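Local coordinates for N-acetyltransferase family protein (Bacillus anthracis, PDB 3LNB) that catalyses acetyl transfer from acetyl-coenzyme A to arylamines and inactivates the antibacterial drug sulfamethoxazole, at residues Pro67-Asp72 with Val87-Ile92; Lys79-Asn84 with Cys99-Ser104. The protein carries 1 engineered substitution. All coordinates share one frame; numbering follows the deposited sequence.

In the fold
Contacts 1 and 2 are a worked example of interleaved pairings within the helical part of the fold: along the chain their segments come in the order 67-72, 79-84, 87-92 and 99-104, so the two connections cross. Their centres lie about 9 Å apart, on the same side of the chain's centre, and both draw on helix 83-92. A salt bridge joins them directly, Lys89 NZ standing 2.8 Å from Glu101 OE1, while Leu90 packs on Leu102 and the ring of Phe68 rests near Cys99. Contact 1 ties helix 83-92 to the segment holding strand 68-69; contact 2 packs against the start of helix 99-112. Both reach coenzyme A, which places both beside the probable acetyl-transfer site.

Contact 1 (Pro67-Asp72 with Val87-Ile92); sequences PFENLD and VEKLLI. Engineered in segment 67-72: Phe68 (natural residue Tyr). With COA (coenzyme A), chain B.
Lys89 reaches from helix 83-92 to the first turn of helix 71-75, where its ammonium meets the carboxylate of Asp72. The lysine is fully extended, with CG anti to the backbone N (chi1 -179°), and the extended chain spans the 10.3 Å between Asp72 CA and Lys89 CA. Lys89 NZ lies 3.0 Å from Asp72 OD2 in a salt bridge whose hydrogen bond is weak; Lys89 CE is almost as near, at 3.2 Å from the same oxygen, as the two side chains approach from opposite directions. The stronger partner of the ammonium is Glu101.

The polar part closes around one water. It accepts hydrogen bonds from Lys89 NZ, at 2.7 Å, and from Asp72 N. It donates one to Glu69 OE2, also at 2.7 Å. Glu69 OE2 is met as well, nearly along its C-O axis, by Leu71 N, 2.9 Å away, and Glu69 OE1 binds Arg95 and Gly96 N. Buried, this carboxylate is thus held at both oxygens, and the nearby lysine and arginine would probably favour its negative charge. Asp72 and Lys89, by contrast, are partly exposed, and their salt bridge forms the looser, more solvent-facing side, with Arg95 taking Asp72 OD1.

One residue before Glu69, the engineered Phe68, a tyrosine in nature, meets coenzyme A: its CZ lies 3.5 Å from N4P, while the thiol sulfur S1P lies in the ring plane at its edge. In the fold, strand 68-69 forms one margin of a five-strand antiparallel sheet and pairs with strand 252-256; helix 83-92, ending in a wider pi-type turn, sets Leu91 against helix 34-42 and Leu90 against helix 99-112.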
ATOM      1  N   PRO A  67      -7.168  -3.336   4.432  1.00 13.84           N
ATOM      2  CA  PRO A  67      -7.012  -2.006   5.032  1.00 13.68           C
ATOM      3  C   PRO A  67      -5.553  -1.604   5.207  1.00 14.00           C
ATOM      4  O   PRO A  67      -4.693  -2.446   5.470  1.00 14.06           O
ATOM      5  CB  PRO A  67      -7.707  -2.144   6.385  1.00 13.46           C
ATOM      6  CG  PRO A  67      -8.624  -3.328   6.209  1.00 15.10           C
ATOM      7  CD  PRO A  67      -7.788  -4.264   5.388  1.00 13.24           C
ATOM      8  N   PHE A  68      -5.285  -0.315   5.040  1.00 13.07           N
ATOM      9  CA  PHE A  68      -3.948   0.237   5.237  1.00 13.74           C
ATOM     10  C   PHE A  68      -3.977   0.622   6.717  1.00 14.26           C
ATOM     11  O   PHE A  68      -4.742   1.504   7.111  1.00 15.05           O
ATOM     12  CB  PHE A  68      -3.757   1.487   4.364  1.00 13.69           C
ATOM     13  CG  PHE A  68      -2.477   2.234   4.631  1.00 13.36           C
ATOM     14  CD1 PHE A  68      -1.299   1.893   3.965  1.00 12.21           C
ATOM     15  CD2 PHE A  68      -2.450   3.285   5.549  1.00 12.80           C
ATOM     16  CE1 PHE A  68      -0.115   2.586   4.208  1.00 12.65           C
ATOM     17  CE2 PHE A  68      -1.269   3.985   5.802  1.00 13.73           C
ATOM     18  CZ  PHE A  68      -0.099   3.635   5.129  1.00 13.12           C
ATOM     19  N   GLU A  69      -3.177  -0.048   7.541  1.00 14.47           N
ATOM     20  CA  GLU A  69      -3.174   0.248   8.970  1.00 13.48           C
ATOM     21  C   GLU A  69      -1.857  -0.019   9.682  1.00 14.18           C
ATOM     22  O   GLU A  69      -1.017  -0.786   9.205  1.00 13.43           O
ATOM     23  CB  GLU A  69      -4.310  -0.515   9.667  1.00 13.62           C
ATOM     24  CG  GLU A  69      -4.402  -2.010   9.332  1.00 14.10           C
ATOM     25  CD  GLU A  69      -3.870  -2.919  10.439  1.00 16.13           C
ATOM     26  OE1 GLU A  69      -4.160  -4.139  10.395  1.00 16.28           O
ATOM     27  OE2 GLU A  69      -3.157  -2.425  11.344  1.00 15.32           O
ATOM     28  N   ASN A  70      -1.708   0.614  10.843  1.00 13.30           N
ATOM     29  CA  ASN A  70      -0.510   0.524  11.675  1.00 11.86           C
ATOM     30  C   ASN A  70      -0.867   0.094  13.098  1.00 11.94           C
ATOM     31  O   ASN A  70      -0.135   0.410  14.043  1.00 11.65           O
ATOM     32  CB  ASN A  70       0.140   1.899  11.754  1.00 10.37           C
ATOM     33  CG  ASN A  70      -0.689   2.874  12.571  1.00 11.91           C
ATOM     34  OD1 ASN A  70      -1.906   2.713  12.697  1.00 12.01           O
ATOM     35  ND2 ASN A  70      -0.040   3.892  13.127  1.00 10.44           N
ATOM     36  N   LEU A  71      -1.979  -0.618  13.251  1.00 11.66           N
ATOM     37  CA  LEU A  71      -2.439  -1.041  14.570  1.00 13.24           C
ATOM     38  C   LEU A  71      -1.465  -1.896  15.390  1.00 13.61           C
ATOM     39  O   LEU A  71      -1.497  -1.846  16.619  1.00 12.62           O
ATOM     40  CB  LEU A  71      -3.792  -1.753  14.453  1.00 14.50           C
ATOM     41  CG  LEU A  71      -4.871  -0.984  13.679  1.00 15.94           C
ATOM     42  CD1 LEU A  71      -6.179  -1.754  13.765  1.00 17.93           C
ATOM     43  CD2 LEU A  71      -5.055   0.425  14.248  1.00 16.81           C
ATOM     44  N   ASP A  72      -0.613  -2.677  14.732  1.00 12.71           N
ATOM     45  CA  ASP A  72       0.353  -3.493  15.471  1.00 14.21           C
ATOM     46  C   ASP A  72       1.400  -2.581  16.095  1.00 14.55           C
ATOM     47  O   ASP A  72       1.878  -2.832  17.204  1.00 13.80           O
ATOM     48  CB  ASP A  72       1.035  -4.515  14.555  1.00 13.91           C
ATOM     49  CG  ASP A  72       0.198  -5.770  14.353  1.00 15.83           C
ATOM     50  OD1 ASP A  72      -0.866  -5.899  14.994  1.00 18.84           O
ATOM     51  OD2 ASP A  72       0.606  -6.634  13.554  1.00 16.42           O
ATOM     52  N   VAL A  87       1.059 -13.992   5.374  1.00 16.25           N
ATOM     53  CA  VAL A  87      -0.128 -14.800   5.102  1.00 15.74           C
ATOM     54  C   VAL A  87      -0.970 -14.910   6.378  1.00 16.55           C
ATOM     55  O   VAL A  87      -2.192 -14.782   6.341  1.00 16.37           O
ATOM     56  CB  VAL A  87       0.250 -16.229   4.618  1.00 17.48           C
ATOM     57  CG1 VAL A  87      -1.004 -17.103   4.526  1.00 15.78           C
ATOM     58  CG2 VAL A  87       0.945 -16.156   3.255  1.00 15.96           C
ATOM     59  N   GLU A  88      -0.308 -15.133   7.510  1.00 18.31           N
ATOM     60  CA  GLU A  88      -1.014 -15.265   8.782  1.00 19.02           C
ATOM     61  C   GLU A  88      -1.763 -13.993   9.166  1.00 18.69           C
ATOM     62  O   GLU A  88      -2.947 -14.031   9.491  1.00 17.45           O
ATOM     63  CB  GLU A  88      -0.038 -15.610   9.901  1.00 21.13           C
ATOM     64  CG  GLU A  88      -0.724 -15.999  11.204  1.00 26.95           C
ATOM     65  CD  GLU A  88      -1.625 -17.208  11.025  1.00 28.50           C
ATOM     66  OE1 GLU A  88      -1.197 -18.160  10.334  1.00 31.08           O
ATOM     67  OE2 GLU A  88      -2.752 -17.215  11.572  1.00 30.17           O
ATOM     68  N   LYS A  89      -1.069 -12.861   9.121  1.00 18.46           N
ATOM     69  CA  LYS A  89      -1.683 -11.596   9.503  1.00 17.23           C
ATOM     70  C   LYS A  89      -2.717 -11.038   8.529  1.00 17.28           C
ATOM     71  O   LYS A  89      -3.886 -10.903   8.887  1.00 16.70           O
ATOM     72  CB  LYS A  89      -0.605 -10.533   9.752  1.00 17.18           C
ATOM     73  CG  LYS A  89      -1.156  -9.184  10.192  1.00 16.67           C
ATOM     74  CD  LYS A  89      -0.056  -8.143  10.362  1.00 15.36           C
ATOM     75  CE  LYS A  89      -0.663  -6.765  10.665  1.00 16.60           C
ATOM     76  NZ  LYS A  89       0.344  -5.670  10.700  1.00 17.04           N
ATOM     77  N   LEU A  90      -2.290 -10.722   7.308  1.00 16.49           N
ATOM     78  CA  LEU A  90      -3.186 -10.126   6.320  1.00 17.15           C
ATOM     79  C   LEU A  90      -4.234 -11.006   5.664  1.00 17.69           C
ATOM     80  O   LEU A  90      -5.273 -10.506   5.230  1.00 16.21           O
ATOM     81  CB  LEU A  90      -2.384  -9.441   5.215  1.00 17.21           C
ATOM     82  CG  LEU A  90      -1.728  -8.107   5.562  1.00 18.95           C
ATOM     83  CD1 LEU A  90      -0.587  -8.338   6.519  1.00 19.46           C
ATOM     84  CD2 LEU A  90      -1.229  -7.445   4.289  1.00 19.92           C
ATOM     85  N   LEU A  91      -3.975 -12.302   5.565  1.00 16.38           N
ATOM     86  CA  LEU A  91      -4.951 -13.168   4.932  1.00 17.34           C
ATOM     87  C   LEU A  91      -5.785 -13.949   5.939  1.00 17.31           C
ATOM     88  O   LEU A  91      -6.997 -13.769   6.015  1.00 17.96           O
ATOM     89  CB  LEU A  91      -4.256 -14.124   3.956  1.00 14.40           C
ATOM     90  CG  LEU A  91      -3.385 -13.431   2.901  1.00 16.41           C
ATOM     91  CD1 LEU A  91      -2.832 -14.455   1.923  1.00 15.55           C
ATOM     92  CD2 LEU A  91      -4.199 -12.380   2.164  1.00 15.01           C
ATOM     93  N   ILE A  92      -5.132 -14.802   6.723  1.00 18.37           N
ATOM     94  CA  ILE A  92      -5.834 -15.622   7.704  1.00 17.81           C
ATOM     95  C   ILE A  92      -6.546 -14.859   8.826  1.00 19.15           C
ATOM     96  O   ILE A  92      -7.726 -15.098   9.085  1.00 17.95           O
ATOM     97  CB  ILE A  92      -4.871 -16.660   8.308  1.00 18.84           C
ATOM     98  CG1 ILE A  92      -4.409 -17.615   7.202  1.00 19.23           C
ATOM     99  CG2 ILE A  92      -5.546 -17.428   9.445  1.00 17.23           C
ATOM    100  CD1 ILE A  92      -3.272 -18.513   7.616  1.00 20.12           C
TER
HETATM  101  N1A COA B1001       0.132   8.167   9.790  1.00 29.98           N
HETATM  102  C2A COA B1001      -0.786   8.301  10.730  1.00 28.48           C
HETATM  103  N3A COA B1001      -1.826   9.104  10.576  1.00 26.76           N
HETATM  104  C4A COA B1001      -1.977   9.809   9.447  1.00 24.86           C
HETATM  105  C5A COA B1001      -1.030   9.697   8.439  1.00 25.43           C
HETATM  106  C6A COA B1001       0.048   8.843   8.635  1.00 27.48           C
HETATM  107  N6A COA B1001       0.971   8.688   7.689  1.00 26.28           N
HETATM  108  N7A COA B1001      -1.419  10.479   7.437  1.00 23.76           N
HETATM  109  C8A COA B1001      -2.563  11.057   7.795  1.00 23.07           C
HETATM  110  N9A COA B1001      -2.911  10.650   9.015  1.00 24.23           N
HETATM  111  C1B COA B1001      -4.176  10.988   9.710  1.00 23.78           C
HETATM  112  C2B COA B1001      -4.379  12.489   9.909  1.00 24.24           C
HETATM  113  O2B COA B1001      -3.637  12.935  11.049  1.00 23.28           O
HETATM  114  C3B COA B1001      -5.879  12.528  10.196  1.00 22.60           C
HETATM  115  O3B COA B1001      -6.131  12.386  11.597  1.00 20.24           O
HETATM  116  P3B COA B1001      -7.399  13.142  12.239  1.00 18.72           P
HETATM  117  O7A COA B1001      -8.621  12.987  11.420  1.00 18.05           O
HETATM  118  O8A COA B1001      -7.573  12.555  13.728  1.00 18.10           O
HETATM  119  O9A COA B1001      -6.947  14.680  12.387  1.00 17.44           O
HETATM  120  C4B COA B1001      -6.421  11.318   9.431  1.00 22.65           C
HETATM  121  O4B COA B1001      -5.282  10.655   8.857  1.00 24.59           O
HETATM  122  C5B COA B1001      -7.353  11.748   8.298  1.00 20.99           C
HETATM  123  O5B COA B1001      -6.637  12.550   7.358  1.00 21.68           O
HETATM  124  P1A COA B1001      -7.440  13.307   6.189  1.00 18.63           P
HETATM  125  O1A COA B1001      -6.322  13.914   5.203  1.00 21.67           O
HETATM  126  O2A COA B1001      -8.339  14.349   6.730  1.00 16.76           O
HETATM  127  O3A COA B1001      -8.254  12.166   5.397  1.00 20.32           O
HETATM  128  P2A COA B1001      -7.605  11.190   4.292  1.00 18.69           P
HETATM  129  O4A COA B1001      -7.819  11.933   2.881  1.00 18.19           O
HETATM  130  O5A COA B1001      -8.263   9.864   4.324  1.00 20.05           O
HETATM  131  O6A COA B1001      -6.015  11.126   4.537  1.00 18.69           O
HETATM  132  CBP COA B1001      -4.628   9.097   4.442  1.00 16.17           C
HETATM  133  CCP COA B1001      -5.416  10.082   5.311  1.00 16.90           C
HETATM  134  CDP COA B1001      -5.595   8.296   3.568  1.00 15.04           C
HETATM  135  CEP COA B1001      -3.851   8.141   5.350  1.00 14.64           C
HETATM  136  CAP COA B1001      -3.639   9.865   3.562  1.00 15.13           C
HETATM  137  OAP COA B1001      -2.779  10.652   4.390  1.00 17.17           O
HETATM  138  C9P COA B1001      -2.775   8.915   2.729  1.00 17.32           C
HETATM  139  O9P COA B1001      -3.247   8.302   1.771  1.00 17.15           O
HETATM  140  N8P COA B1001      -1.507   8.832   3.124  1.00 15.70           N
HETATM  141  C7P COA B1001      -0.506   7.994   2.447  1.00 17.18           C
HETATM  142  C6P COA B1001       0.371   7.277   3.478  1.00 17.76           C
HETATM  143  C5P COA B1001       1.651   6.737   2.834  1.00 17.25           C
HETATM  144  O5P COA B1001       2.558   7.502   2.513  1.00 16.67           O
HETATM  145  N4P COA B1001       1.711   5.418   2.673  1.00 15.86           N
HETATM  146  C3P COA B1001       2.880   4.769   2.062  1.00 16.63           C
HETATM  147  C2P COA B1001       4.023   4.632   3.070  1.00 15.93           C
HETATM  148  S1P COA B1001       3.702   3.419   4.403  1.00 20.15           S
HETATM  149  O   HOH W   1      -0.665  -3.419  11.882  1.00 21.49           O

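Contact 2 (Lys79-Asn84 with Cys99-Ser104); sequences KNISKN and CYELNS. With COA (coenzyme A), chain B.
Ser104 OG donates a hydrogen bond to Tyr100 O at 2.6 Å, nearly in line with the carbonyl (C=O...donor angle 165°), so the hydroxyl folds back on the previous turn of its own helix. That helix, 99-112, belongs to the helical bundle of the arylamine N-acetyltransferase fold, and Cys99 at its first turn is consistent with the nucleophile of the family's Cys-His-Asp catalytic triad, His138 lying against it and Asp153 nearby. Cys99 also belongs to the coenzyme A pocket, although the modelled sulfur-to-sulfur approach there is too close and doubtful.

Across from the helix, Ile81 supplies the whole of the opposing surface, through two branches of one apolar side chain. Its CG2 methyl, anti to the backbone N, lies 4.1 Å from Ser104 OG, whereas CD1 reaches out on the other branch, to Glu101 CG at 3.8 Å. At Glu101 it is thus the aliphatic part that makes the contact; the carboxylate is engaged separately, OE1 by Lys89 and OE2 by Leu98 N. All four touching residues are buried, and the contact is van der Waals packing of the isoleucine methyls. Leu86 of helix 83-92 packs on Ile81, Glu101 and Ser104, and Gln235 of helix 228-240 packs on both Ile81 and Tyr100.

The loop carrying Ile81 is itself fixed by polar bonds: Asn232 OD1 accepts from Ile81 N, and Ser82 OG N-caps helix 83-92 through Asn85 N. The isoleucine crosses the tyrosine side chain at about a right angle and ends at the ring's edge, near its plane, with Ile81 CD1 4.1 Å from both CD2 and CE2 of Tyr100.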
ATOM      1  N   LYS A  79       5.882  -8.123  14.426  1.00 18.58           N
ATOM      2  CA  LYS A  79       6.731  -9.267  14.105  1.00 19.60           C
ATOM      3  C   LYS A  79       7.562  -8.911  12.881  1.00 19.47           C
ATOM      4  O   LYS A  79       7.257  -7.954  12.163  1.00 19.28           O
ATOM      5  CB  LYS A  79       5.894 -10.502  13.766  1.00 20.24           C
ATOM      6  CG  LYS A  79       5.209 -11.152  14.942  1.00 22.59           C
ATOM      7  CD  LYS A  79       4.448 -12.411  14.524  1.00 22.46           C
ATOM      8  CE  LYS A  79       5.392 -13.540  14.158  1.00 23.16           C
ATOM      9  NZ  LYS A  79       4.732 -14.867  14.281  1.00 23.12           N
ATOM     10  N   ASN A  80       8.616  -9.680  12.641  1.00 19.24           N
ATOM     11  CA  ASN A  80       9.443  -9.440  11.470  1.00 17.63           C
ATOM     12  C   ASN A  80       8.612  -9.860  10.268  1.00 16.20           C
ATOM     13  O   ASN A  80       7.677 -10.658  10.389  1.00 13.92           O
ATOM     14  CB  ASN A  80      10.727 -10.267  11.533  1.00 19.02           C
ATOM     15  CG  ASN A  80      10.473 -11.694  11.954  1.00 20.30           C
ATOM     16  OD1 ASN A  80      10.073 -11.949  13.086  1.00 21.60           O
ATOM     17  ND2 ASN A  80      10.703 -12.638  11.043  1.00 20.22           N
ATOM     18  N   ILE A  81       8.959  -9.319   9.109  1.00 15.66           N
ATOM     19  CA  ILE A  81       8.246  -9.617   7.883  1.00 14.66           C
ATOM     20  C   ILE A  81       8.761 -10.902   7.235  1.00 15.26           C
ATOM     21  O   ILE A  81       9.967 -11.105   7.111  1.00 13.15           O
ATOM     22  CB  ILE A  81       8.404  -8.454   6.880  1.00 17.27           C
ATOM     23  CG1 ILE A  81       8.056  -7.126   7.565  1.00 17.22           C
ATOM     24  CG2 ILE A  81       7.523  -8.689   5.665  1.00 16.82           C
ATOM     25  CD1 ILE A  81       6.634  -7.025   8.051  1.00 17.97           C
ATOM     26  N   SER A  82       7.826 -11.763   6.839  1.00 13.54           N
ATOM     27  CA  SER A  82       8.134 -13.021   6.173  1.00 14.19           C
ATOM     28  C   SER A  82       6.862 -13.461   5.454  1.00 14.80           C
ATOM     29  O   SER A  82       5.760 -13.030   5.811  1.00 13.31           O
ATOM     30  CB  SER A  82       8.550 -14.096   7.181  1.00 14.15           C
ATOM     31  OG  SER A  82       7.419 -14.656   7.821  1.00 14.72           O
ATOM     32  N   LYS A  83       7.013 -14.311   4.441  1.00 14.93           N
ATOM     33  CA  LYS A  83       5.863 -14.796   3.685  1.00 15.98           C
ATOM     34  C   LYS A  83       4.804 -15.346   4.637  1.00 16.69           C
ATOM     35  O   LYS A  83       3.650 -14.907   4.634  1.00 16.86           O
ATOM     36  CB  LYS A  83       6.291 -15.900   2.706  1.00 17.35           C
ATOM     37  CG  LYS A  83       5.115 -16.575   1.999  1.00 19.54           C
ATOM     38  CD  LYS A  83       5.557 -17.750   1.139  1.00 21.29           C
ATOM     39  CE  LYS A  83       6.373 -17.293  -0.048  1.00 23.92           C
ATOM     40  NZ  LYS A  83       6.924 -18.455  -0.805  1.00 26.20           N
ATOM     41  N   ASN A  84       5.210 -16.305   5.461  1.00 15.79           N
ATOM     42  CA  ASN A  84       4.311 -16.923   6.412  1.00 17.73           C
ATOM     43  C   ASN A  84       3.623 -15.921   7.336  1.00 16.79           C
ATOM     44  O   ASN A  84       2.412 -15.989   7.522  1.00 14.85           O
ATOM     45  CB  ASN A  84       5.061 -17.952   7.258  1.00 20.70           C
ATOM     46  CG  ASN A  84       4.285 -18.351   8.478  1.00 24.90           C
ATOM     47  OD1 ASN A  84       3.374 -19.178   8.406  1.00 30.02           O
ATOM     48  ND2 ASN A  84       4.609 -17.736   9.611  1.00 27.40           N
ATOM     49  N   CYS A  99       2.439  -0.097   3.895  1.00 14.40           N
ATOM     50  CA  CYS A  99       3.018  -0.351   2.583  1.00 15.18           C
ATOM     51  C   CYS A  99       4.000  -1.522   2.492  1.00 15.92           C
ATOM     52  O   CYS A  99       3.867  -2.373   1.612  1.00 15.77           O
ATOM     53  CB  CYS A  99       3.694   0.918   2.074  1.00 15.00           C
ATOM     54  SG  CYS A  99       5.015   1.511   3.138  1.00 21.05           S
ATOM     55  N   TYR A 100       4.983  -1.577   3.389  1.00 15.20           N
ATOM     56  CA  TYR A 100       5.963  -2.657   3.332  1.00 16.76           C
ATOM     57  C   TYR A 100       5.382  -4.052   3.577  1.00 17.43           C
ATOM     58  O   TYR A 100       6.019  -5.057   3.255  1.00 18.41           O
ATOM     59  CB  TYR A 100       7.123  -2.397   4.301  1.00 16.14           C
ATOM     60  CG  TYR A 100       6.714  -2.128   5.719  1.00 17.04           C
ATOM     61  CD1 TYR A 100       6.476  -0.829   6.164  1.00 17.48           C
ATOM     62  CD2 TYR A 100       6.542  -3.176   6.619  1.00 18.86           C
ATOM     63  CE1 TYR A 100       6.079  -0.580   7.474  1.00 18.66           C
ATOM     64  CE2 TYR A 100       6.140  -2.940   7.922  1.00 19.47           C
ATOM     65  CZ  TYR A 100       5.910  -1.641   8.344  1.00 19.84           C
ATOM     66  OH  TYR A 100       5.494  -1.417   9.637  1.00 22.31           O
ATOM     67  N   GLU A 101       4.182  -4.120   4.148  1.00 17.16           N
ATOM     68  CA  GLU A 101       3.542  -5.412   4.386  1.00 17.27           C
ATOM     69  C   GLU A 101       2.655  -5.742   3.198  1.00 16.19           C
ATOM     70  O   GLU A 101       2.710  -6.844   2.653  1.00 16.28           O
ATOM     71  CB  GLU A 101       2.707  -5.379   5.665  1.00 17.70           C
ATOM     72  CG  GLU A 101       3.531  -5.107   6.913  1.00 19.69           C
ATOM     73  CD  GLU A 101       2.670  -4.918   8.145  1.00 22.46           C
ATOM     74  OE1 GLU A 101       2.308  -5.928   8.791  1.00 23.51           O
ATOM     75  OE2 GLU A 101       2.349  -3.754   8.455  1.00 21.53           O
ATOM     76  N   LEU A 102       1.839  -4.775   2.797  1.00 14.70           N
ATOM     77  CA  LEU A 102       0.945  -4.958   1.664  1.00 11.77           C
ATOM     78  C   LEU A 102       1.723  -5.340   0.405  1.00 13.09           C
ATOM     79  O   LEU A 102       1.384  -6.315  -0.267  1.00 13.30           O
ATOM     80  CB  LEU A 102       0.142  -3.676   1.420  1.00 12.82           C
ATOM     81  CG  LEU A 102      -0.898  -3.343   2.498  1.00 15.88           C
ATOM     82  CD1 LEU A 102      -1.444  -1.929   2.304  1.00 16.00           C
ATOM     83  CD2 LEU A 102      -2.023  -4.378   2.426  1.00 13.05           C
ATOM     84  N   ASN A 103       2.772  -4.585   0.092  1.00 11.72           N
ATOM     85  CA  ASN A 103       3.557  -4.870  -1.102  1.00 12.82           C
ATOM     86  C   ASN A 103       4.488  -6.071  -0.988  1.00 12.32           C
ATOM     87  O   ASN A 103       4.857  -6.658  -1.997  1.00 12.37           O
ATOM     88  CB  ASN A 103       4.336  -3.632  -1.549  1.00 12.68           C
ATOM     89  CG  ASN A 103       3.438  -2.596  -2.211  1.00 16.33           C
ATOM     90  OD1 ASN A 103       2.445  -2.942  -2.855  1.00 15.70           O
ATOM     91  ND2 ASN A 103       3.789  -1.326  -2.070  1.00 15.16           N
ATOM     92  N   SER A 104       4.881  -6.431   0.228  1.00 12.34           N
ATOM     93  CA  SER A 104       5.726  -7.604   0.395  1.00 12.71           C
ATOM     94  C   SER A 104       4.850  -8.823   0.100  1.00 12.38           C
ATOM     95  O   SER A 104       5.274  -9.757  -0.576  1.00 13.36           O
ATOM     96  CB  SER A 104       6.280  -7.690   1.821  1.00 12.91           C
ATOM     97  OG  SER A 104       7.403  -6.843   1.993  1.00 13.27           O
TER
HETATM   98  N1A COA B1001       0.132   8.167   9.790  1.00 29.98           N
HETATM   99  C2A COA B1001      -0.786   8.301  10.730  1.00 28.48           C
HETATM  100  N3A COA B1001      -1.826   9.104  10.576  1.00 26.76           N
HETATM  101  C4A COA B1001      -1.977   9.809   9.447  1.00 24.86           C
HETATM  102  C5A COA B1001      -1.030   9.697   8.439  1.00 25.43           C
HETATM  103  C6A COA B1001       0.048   8.843   8.635  1.00 27.48           C
HETATM  104  N6A COA B1001       0.971   8.688   7.689  1.00 26.28           N
HETATM  105  N7A COA B1001      -1.419  10.479   7.437  1.00 23.76           N
HETATM  106  C8A COA B1001      -2.563  11.057   7.795  1.00 23.07           C
HETATM  107  N9A COA B1001      -2.911  10.650   9.015  1.00 24.23           N
HETATM  108  C1B COA B1001      -4.176  10.988   9.710  1.00 23.78           C
HETATM  109  C2B COA B1001      -4.379  12.489   9.909  1.00 24.24           C
HETATM  110  O2B COA B1001      -3.637  12.935  11.049  1.00 23.28           O
HETATM  111  C3B COA B1001      -5.879  12.528  10.196  1.00 22.60           C
HETATM  112  O3B COA B1001      -6.131  12.386  11.597  1.00 20.24           O
HETATM  113  P3B COA B1001      -7.399  13.142  12.239  1.00 18.72           P
HETATM  114  O7A COA B1001      -8.621  12.987  11.420  1.00 18.05           O
HETATM  115  O8A COA B1001      -7.573  12.555  13.728  1.00 18.10           O
HETATM  116  O9A COA B1001      -6.947  14.680  12.387  1.00 17.44           O
HETATM  117  C4B COA B1001      -6.421  11.318   9.431  1.00 22.65           C
HETATM  118  O4B COA B1001      -5.282  10.655   8.857  1.00 24.59           O
HETATM  119  C5B COA B1001      -7.353  11.748   8.298  1.00 20.99           C
HETATM  120  O5B COA B1001      -6.637  12.550   7.358  1.00 21.68           O
HETATM  121  P1A COA B1001      -7.440  13.307   6.189  1.00 18.63           P
HETATM  122  O1A COA B1001      -6.322  13.914   5.203  1.00 21.67           O
HETATM  123  O2A COA B1001      -8.339  14.349   6.730  1.00 16.76           O
HETATM  124  O3A COA B1001      -8.254  12.166   5.397  1.00 20.32           O
HETATM  125  P2A COA B1001      -7.605  11.190   4.292  1.00 18.69           P
HETATM  126  O4A COA B1001      -7.819  11.933   2.881  1.00 18.19           O
HETATM  127  O5A COA B1001      -8.263   9.864   4.324  1.00 20.05           O
HETATM  128  O6A COA B1001      -6.015  11.126   4.537  1.00 18.69           O
HETATM  129  CBP COA B1001      -4.628   9.097   4.442  1.00 16.17           C
HETATM  130  CCP COA B1001      -5.416  10.082   5.311  1.00 16.90           C
HETATM  131  CDP COA B1001      -5.595   8.296   3.568  1.00 15.04           C
HETATM  132  CEP COA B1001      -3.851   8.141   5.350  1.00 14.64           C
HETATM  133  CAP COA B1001      -3.639   9.865   3.562  1.00 15.13           C
HETATM  134  OAP COA B1001      -2.779  10.652   4.390  1.00 17.17           O
HETATM  135  C9P COA B1001      -2.775   8.915   2.729  1.00 17.32           C
HETATM  136  O9P COA B1001      -3.247   8.302   1.771  1.00 17.15           O
HETATM  137  N8P COA B1001      -1.507   8.832   3.124  1.00 15.70           N
HETATM  138  C7P COA B1001      -0.506   7.994   2.447  1.00 17.18           C
HETATM  139  C6P COA B1001       0.371   7.277   3.478  1.00 17.76           C
HETATM  140  C5P COA B1001       1.651   6.737   2.834  1.00 17.25           C
HETATM  141  O5P COA B1001       2.558   7.502   2.513  1.00 16.67           O
HETATM  142  N4P COA B1001       1.711   5.418   2.673  1.00 15.86           N
HETATM  143  C3P COA B1001       2.880   4.769   2.062  1.00 16.63           C
HETATM  144  C2P COA B1001       4.023   4.632   3.070  1.00 15.93           C
HETATM  145  S1P COA B1001       3.702   3.419   4.403  1.00 20.15           S